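Local coordinates for protein ribonucleoside-diphosphate reductase subunit beta (Streptococcus sanguinis, PDB 4N83) that probably supplies deoxyribonucleotides for DNA synthesis as the small, metal-containing subunit of a ribonucleotide reductase, here with a dimanganese centre, at residues T67-S72 / F155-L160; S98-S103 / R189-H194. All coordinates share one frame; numbering follows the deposited sequence.

Interaction 1 (T67-S72 / F155-L160); sequences TLQSES and FLETFL. With MN (manganese (II) ion), chain I; MN (manganese (II) ion), chain J.
The dimanganese site of the ferritin-like helical bundle forms one side of this contact, where Gln69 meets Leu156 and Glu157. The two segments belong to helices 49-78 and 148-160. They run nearly antiparallel, at 160°, with their axes 12.0 Å apart. The gap is bridged by side chains, chiefly Gln69, Leu156 and Glu157, and the buried surface is modest, 160 Å².

Glu157 is a bridging ligand. Its OE1 lies 2.0 Å from the manganese ion of chain I. Its OE2 lies 2.4 Å from the manganese ion of chain J. The chain is extended beyond CG (chi2 -177°), which carries the carboxylate out from its helix and places one oxygen by each ion. The two bonds should fix the rotation of the group. Glu191 and Glu97 also belong to the sites of both ions, and Asp66 to that of chain J.

Gln69 comes from the opposite direction and is a second-shell neighbour of this carboxylate. Its CG lies 3.5 Å from Glu157 OE2, the oxygen bound to the manganese ion of chain J. The amide plane stands almost perpendicular to the carboxylate plane, 86° apart, so the two flat groups do not stack. Ser153 and Tyr141 place polar groups near the amide end.

Leu156 supplies the apolar half. Its CG is anti to the backbone N, and this sends CD2 across to Gln69. That methyl sits over the face of the Gln69 amide, 3.4 Å from CD. Leu68 adds looser packing one residue earlier on the first helix. Helix 128-143 touches both leucines, through Ile137 and Asn138 at Leu68 and through Tyr141 at Leu156. The leucines themselves meet by methyl groups, with Leu68 CD2 and Leu156 CD2 4.4 Å apart.

Interaction 2 (S98-S103 / R189-H194); sequences SVHAKS and RDESVH. With MN (manganese (II) ion), chain J; MN (manganese (II) ion), chain I.
His100 meets Asp190 and Glu191 at the dimanganese site of the ferritin-like bundle, between helices 84-111 and 178-206. The segments run antiparallel with a tilt, at 149°, and their axes are 12.2 Å apart.

The tight part is the edge of the His100 ring. NE2 donates to Asp190 OD2 over 3.2 Å, and the bond is nearly straight at 171°. The acceptor lies in the ring plane, and OD2 uses its anti lone pair. Ring and carboxylate are nearly coplanar, 21° apart. Asp190 OD2 is also hydrogen-bonded to Trp30 NE1. A histidine-aspartate-tryptophan chain of this kind is known in related small subunits, where it is thought to serve in radical transfer. On its metal-facing edge, His100 ND1 is 2.9 Å from the manganese ion of chain J, a long approach for a ligand of this site.

Glu191 reaches the metals because its chain bends at chi2. OE2 lies 2.2 Å from the same ion, and OE1 lies 2.4 Å from the manganese ion of chain I. OE2 also sits at the edge of the His100 ring, 3.1 Å from His100 ND1. This carboxylate is turned steeply against the ring.

The loose side faces away from the metals. Arg189 and Ser192 lie on the exposed part of their helix, and Lys102 is partly exposed on the other. None of them touches the opposite segment. His194, also part of the metal site, barely joins the contact: its CE1 is 4.4 Å from His100 CE1.

Overall arrangement
Both contacts are buried near the middle of the chain, with centres about 10 Å apart, and both touch the two manganese ions. Each pairs two antiparallel helices, and together the four helices surround the metal site. Their segments alternate along the chain. Interaction 1 lies somewhat nearer the centre of the chain and mixes apolar packing with a second-shell amide. Interaction 2 relies on polar groups and has exposed residues on one helix. The two meet at the metals, where Glu157 OE1 and Glu191 OE1 lie 2.8 Å apart. Shared manganese probably offsets their like charges. Away from the metals, Ser70 packs on Ser98. Both contacts also reach the second subunit.

Interaction 1 (T67-S72 / F155-L160)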
loop_
_atom_site.group_PDB
_atom_site.type_symbol
_atom_site.label_atom_id
_atom_site.label_comp_id
_atom_site.label_asym_id
_atom_site.label_seq_id
_atom_site.Cartn_x
_atom_site.Cartn_y
_atom_site.Cartn_z
ATOM N N THR A 67 2.929 -3.954 12.864
ATOM C CA THR A 67 2.660 -5.202 12.145
ATOM C C THR A 67 1.159 -5.482 12.141
ATOM O O THR A 67 0.599 -5.904 11.128
ATOM C CB THR A 67 3.382 -6.402 12.792
ATOM O OG1 THR A 67 4.766 -6.086 12.983
ATOM C CG2 THR A 67 3.265 -7.647 11.914
ATOM N N LEU A 68 0.522 -5.257 13.289
ATOM C CA LEU A 68 -0.926 -5.407 13.433
ATOM C C LEU A 68 -1.691 -4.538 12.436
ATOM O O LEU A 68 -2.683 -4.979 11.855
ATOM C CB LEU A 68 -1.349 -5.046 14.862
ATOM C CG LEU A 68 -2.845 -5.037 15.186
ATOM C CD1 LEU A 68 -3.437 -6.430 15.043
ATOM C CD2 LEU A 68 -3.076 -4.495 16.587
ATOM N N GLN A 69 -1.222 -3.306 12.250
ATOM C CA GLN A 69 -1.883 -2.346 11.366
ATOM C C GLN A 69 -1.699 -2.679 9.884
ATOM O O GLN A 69 -2.657 -2.624 9.112
ATOM C CB GLN A 69 -1.386 -0.923 11.646
ATOM C CG GLN A 69 -1.877 -0.332 12.960
ATOM C CD GLN A 69 -3.337 0.082 12.913
ATOM O OE1 GLN A 69 -3.656 1.259 12.749
ATOM N NE2 GLN A 69 -4.232 -0.888 13.055
ATOM N N SER A 70 -0.474 -3.025 9.494
ATOM C CA SER A 70 -0.157 -3.286 8.086
ATOM C C SER A 70 -0.885 -4.507 7.517
ATOM O O SER A 70 -1.339 -4.488 6.373
ATOM C CB SER A 70 1.356 -3.453 7.894
ATOM O OG SER A 70 1.851 -4.600 8.565
ATOM N N GLU A 71 -0.998 -5.561 8.320
ATOM C CA GLU A 71 -1.542 -6.834 7.850
ATOM C C GLU A 71 -3.074 -6.874 7.897
ATOM O O GLU A 71 -3.716 -7.139 6.876
ATOM C CB GLU A 71 -0.938 -7.992 8.657
ATOM C CG GLU A 71 0.579 -8.102 8.518
ATOM C CD GLU A 71 1.192 -9.201 9.371
ATOM O OE1 GLU A 71 0.451 -9.881 10.112
ATOM O OE2 GLU A 71 2.427 -9.384 9.301
ATOM N N SER A 72 -3.649 -6.602 9.069
ATOM C CA SER A 72 -5.102 -6.715 9.279
ATOM C C SER A 72 -5.815 -5.395 9.593
ATOM O O SER A 72 -7.010 -5.263 9.327
ATOM C CB SER A 72 -5.394 -7.715 10.405
ATOM O OG SER A 72 -5.050 -7.183 11.673
ATOM N N PHE A 155 -7.216 5.529 18.482
ATOM C CA PHE A 155 -6.695 5.304 19.836
ATOM C C PHE A 155 -5.332 4.623 19.794
ATOM O O PHE A 155 -4.439 4.965 20.568
ATOM C CB PHE A 155 -7.642 4.433 20.676
ATOM C CG PHE A 155 -8.796 5.176 21.300
ATOM C CD1 PHE A 155 -8.632 6.446 21.851
ATOM C CD2 PHE A 155 -10.045 4.574 21.382
ATOM C CE1 PHE A 155 -9.701 7.107 22.434
ATOM C CE2 PHE A 155 -11.113 5.229 21.970
ATOM C CZ PHE A 155 -10.942 6.498 22.494
ATOM N N LEU A 156 -5.185 3.654 18.895
ATOM C CA LEU A 156 -3.951 2.883 18.783
ATOM C C LEU A 156 -2.756 3.789 18.513
ATOM O O LEU A 156 -1.860 3.909 19.347
ATOM C CB LEU A 156 -4.078 1.826 17.675
ATOM C CG LEU A 156 -2.850 0.974 17.335
ATOM C CD1 LEU A 156 -2.249 0.347 18.583
ATOM C CD2 LEU A 156 -3.224 -0.098 16.322
ATOM N N GLU A 157 -2.774 4.455 17.363
ATOM C CA GLU A 157 -1.593 5.153 16.852
ATOM C C GLU A 157 -1.478 6.630 17.250
ATOM O O GLU A 157 -0.388 7.197 17.174
ATOM C CB GLU A 157 -1.537 5.003 15.333
ATOM C CG GLU A 157 -1.477 3.549 14.895
ATOM C CD GLU A 157 -1.351 3.392 13.397
ATOM O OE1 GLU A 157 -2.271 3.830 12.672
ATOM O OE2 GLU A 157 -0.333 2.831 12.946
ATOM N N THR A 158 -2.584 7.243 17.674
ATOM C CA THR A 158 -2.581 8.654 18.089
ATOM C C THR A 158 -2.383 8.832 19.601
ATOM O O THR A 158 -2.009 9.917 20.048
ATOM C CB THR A 158 -3.894 9.368 17.689
ATOM O OG1 THR A 158 -4.361 8.866 16.431
ATOM C CG2 THR A 158 -3.689 10.878 17.589
ATOM N N PHE A 159 -2.620 7.772 20.376
ATOM C CA PHE A 159 -2.651 7.865 21.841
ATOM C C PHE A 159 -1.694 6.878 22.524
ATOM O O PHE A 159 -0.722 7.297 23.156
ATOM C CB PHE A 159 -4.104 7.705 22.333
ATOM C CG PHE A 159 -4.241 7.043 23.681
ATOM C CD1 PHE A 159 -3.721 7.634 24.825
ATOM C CD2 PHE A 159 -4.915 5.833 23.805
ATOM C CE1 PHE A 159 -3.854 7.023 26.061
ATOM C CE2 PHE A 159 -5.053 5.220 25.038
ATOM C CZ PHE A 159 -4.522 5.816 26.168
ATOM N N LEU A 160 -1.961 5.580 22.393
ATOM C CA LEU A 160 -1.202 4.556 23.128
ATOM C C LEU A 160 0.090 4.106 22.431
ATOM O O LEU A 160 0.848 3.306 22.985
ATOM C CB LEU A 160 -2.096 3.356 23.473
ATOM C CG LEU A 160 -2.728 2.533 22.341
ATOM C CD1 LEU A 160 -1.806 1.415 21.872
ATOM C CD2 LEU A 160 -4.070 1.966 22.786
HETATM MN MN MN I . -2.247 4.628 10.871
HETATM MN MN MN J . 1.982 3.037 12.279
#

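Interaction 2 (S98-S103 / R189-H194)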
loop_
_atom_site.group_PDB
_atom_site.type_symbol
_atom_site.label_atom_id
_atom_site.label_comp_id
_atom_site.label_asym_id
_atom_site.label_seq_id
_atom_site.Cartn_x
_atom_site.Cartn_y
_atom_site.Cartn_z
ATOM N N SER A 98 3.585 -0.767 6.869
ATOM C CA SER A 98 4.628 -1.789 6.707
ATOM C C SER A 98 6.031 -1.183 6.780
ATOM O O SER A 98 6.955 -1.817 7.294
ATOM C CB SER A 98 4.459 -2.562 5.390
ATOM O OG SER A 98 3.568 -3.654 5.542
ATOM N N VAL A 99 6.187 0.033 6.258
ATOM C CA VAL A 99 7.462 0.751 6.337
ATOM C C VAL A 99 7.788 1.067 7.796
ATOM O O VAL A 99 8.943 0.966 8.212
ATOM C CB VAL A 99 7.448 2.057 5.510
ATOM C CG1 VAL A 99 8.724 2.861 5.735
ATOM C CG2 VAL A 99 7.280 1.750 4.029
ATOM N N HIS A 100 6.766 1.442 8.564
ATOM C CA HIS A 100 6.926 1.691 9.997
ATOM C C HIS A 100 7.360 0.416 10.721
ATOM O O HIS A 100 8.231 0.453 11.591
ATOM C CB HIS A 100 5.627 2.218 10.621
ATOM C CG HIS A 100 5.138 3.503 10.026
ATOM N ND1 HIS A 100 3.869 3.990 10.246
ATOM C CD2 HIS A 100 5.741 4.390 9.198
ATOM C CE1 HIS A 100 3.715 5.128 9.594
ATOM N NE2 HIS A 100 4.837 5.393 8.948
ATOM N N ALA A 101 6.752 -0.708 10.352
ATOM C CA ALA A 101 7.092 -2.002 10.941
ATOM C C ALA A 101 8.531 -2.413 10.616
ATOM O O ALA A 101 9.242 -2.934 11.479
ATOM C CB ALA A 101 6.117 -3.069 10.466
ATOM N N LYS A 102 8.951 -2.172 9.374
ATOM C CA LYS A 102 10.310 -2.506 8.940
ATOM C C LYS A 102 11.362 -1.603 9.585
ATOM O O LYS A 102 12.412 -2.084 10.012
ATOM C CB LYS A 102 10.432 -2.434 7.411
ATOM C CG LYS A 102 11.850 -2.652 6.897
ATOM C CD LYS A 102 11.906 -2.739 5.383
ATOM C CE LYS A 102 13.335 -2.605 4.876
ATOM N NZ LYS A 102 14.237 -3.657 5.420
ATOM N N SER A 103 11.076 -0.303 9.653
ATOM C CA SER A 103 12.036 0.688 10.158
ATOM C C SER A 103 12.668 0.308 11.503
ATOM O O SER A 103 13.836 0.614 11.748
ATOM C CB SER A 103 11.376 2.067 10.261
ATOM O OG SER A 103 10.203 2.019 11.052
ATOM N N ARG A 189 4.896 11.817 11.992
ATOM C CA ARG A 189 4.400 12.708 10.941
ATOM C C ARG A 189 3.331 12.022 10.089
ATOM O O ARG A 189 2.330 12.644 9.729
ATOM C CB ARG A 189 5.546 13.191 10.045
ATOM C CG ARG A 189 5.156 14.316 9.096
ATOM C CD ARG A 189 6.316 14.740 8.210
ATOM N NE ARG A 189 6.633 13.747 7.184
ATOM C CZ ARG A 189 7.632 13.853 6.308
ATOM N NH1 ARG A 189 8.432 14.915 6.315
ATOM N NH2 ARG A 189 7.835 12.891 5.414
ATOM N N ASP A 190 3.549 10.748 9.770
ATOM C CA ASP A 190 2.572 9.960 9.013
ATOM C C ASP A 190 1.335 9.647 9.847
ATOM O O ASP A 190 0.210 9.790 9.367
ATOM C CB ASP A 190 3.189 8.648 8.508
ATOM C CG ASP A 190 4.102 8.847 7.312
ATOM O OD1 ASP A 190 3.885 9.794 6.525
ATOM O OD2 ASP A 190 5.039 8.037 7.152
ATOM N N GLU A 191 1.547 9.217 11.089
ATOM C CA GLU A 191 0.439 8.819 11.961
ATOM C C GLU A 191 -0.403 10.005 12.429
ATOM O O GLU A 191 -1.584 9.844 12.733
ATOM C CB GLU A 191 0.947 8.016 13.166
ATOM C CG GLU A 191 1.549 6.658 12.818
ATOM C CD GLU A 191 0.604 5.753 12.043
ATOM O OE1 GLU A 191 -0.626 5.960 12.103
ATOM O OE2 GLU A 191 1.092 4.827 11.361
ATOM N N SER A 192 0.200 11.190 12.484
ATOM C CA SER A 192 -0.546 12.412 12.781
ATOM C C SER A 192 -1.596 12.681 11.700
ATOM O O SER A 192 -2.708 13.114 12.003
ATOM C CB SER A 192 0.405 13.606 12.902
ATOM O OG SER A 192 -0.298 14.787 13.240
ATOM N N VAL A 193 -1.236 12.405 10.448
ATOM C CA VAL A 193 -2.139 12.589 9.309
ATOM C C VAL A 193 -3.156 11.446 9.201
ATOM O O VAL A 193 -4.299 11.669 8.792
ATOM C CB VAL A 193 -1.356 12.711 7.980
ATOM C CG1 VAL A 193 -2.309 12.873 6.800
ATOM C CG2 VAL A 193 -0.385 13.884 8.037
ATOM N N HIS A 194 -2.743 10.230 9.559
ATOM C CA HIS A 194 -3.648 9.073 9.551
ATOM C C HIS A 194 -4.797 9.263 10.534
ATOM O O HIS A 194 -5.962 9.054 10.186
ATOM C CB HIS A 194 -2.902 7.777 9.888
ATOM C CG HIS A 194 -1.957 7.325 8.818
ATOM N ND1 HIS A 194 -0.846 6.555 9.082
ATOM C CD2 HIS A 194 -1.952 7.546 7.483
ATOM C CE1 HIS A 194 -0.201 6.313 7.956
ATOM N NE2 HIS A 194 -0.852 6.903 6.970
HETATM MN MN MN J . 1.982 3.037 12.279
HETATM MN MN MN I . -2.247 4.628 10.871
#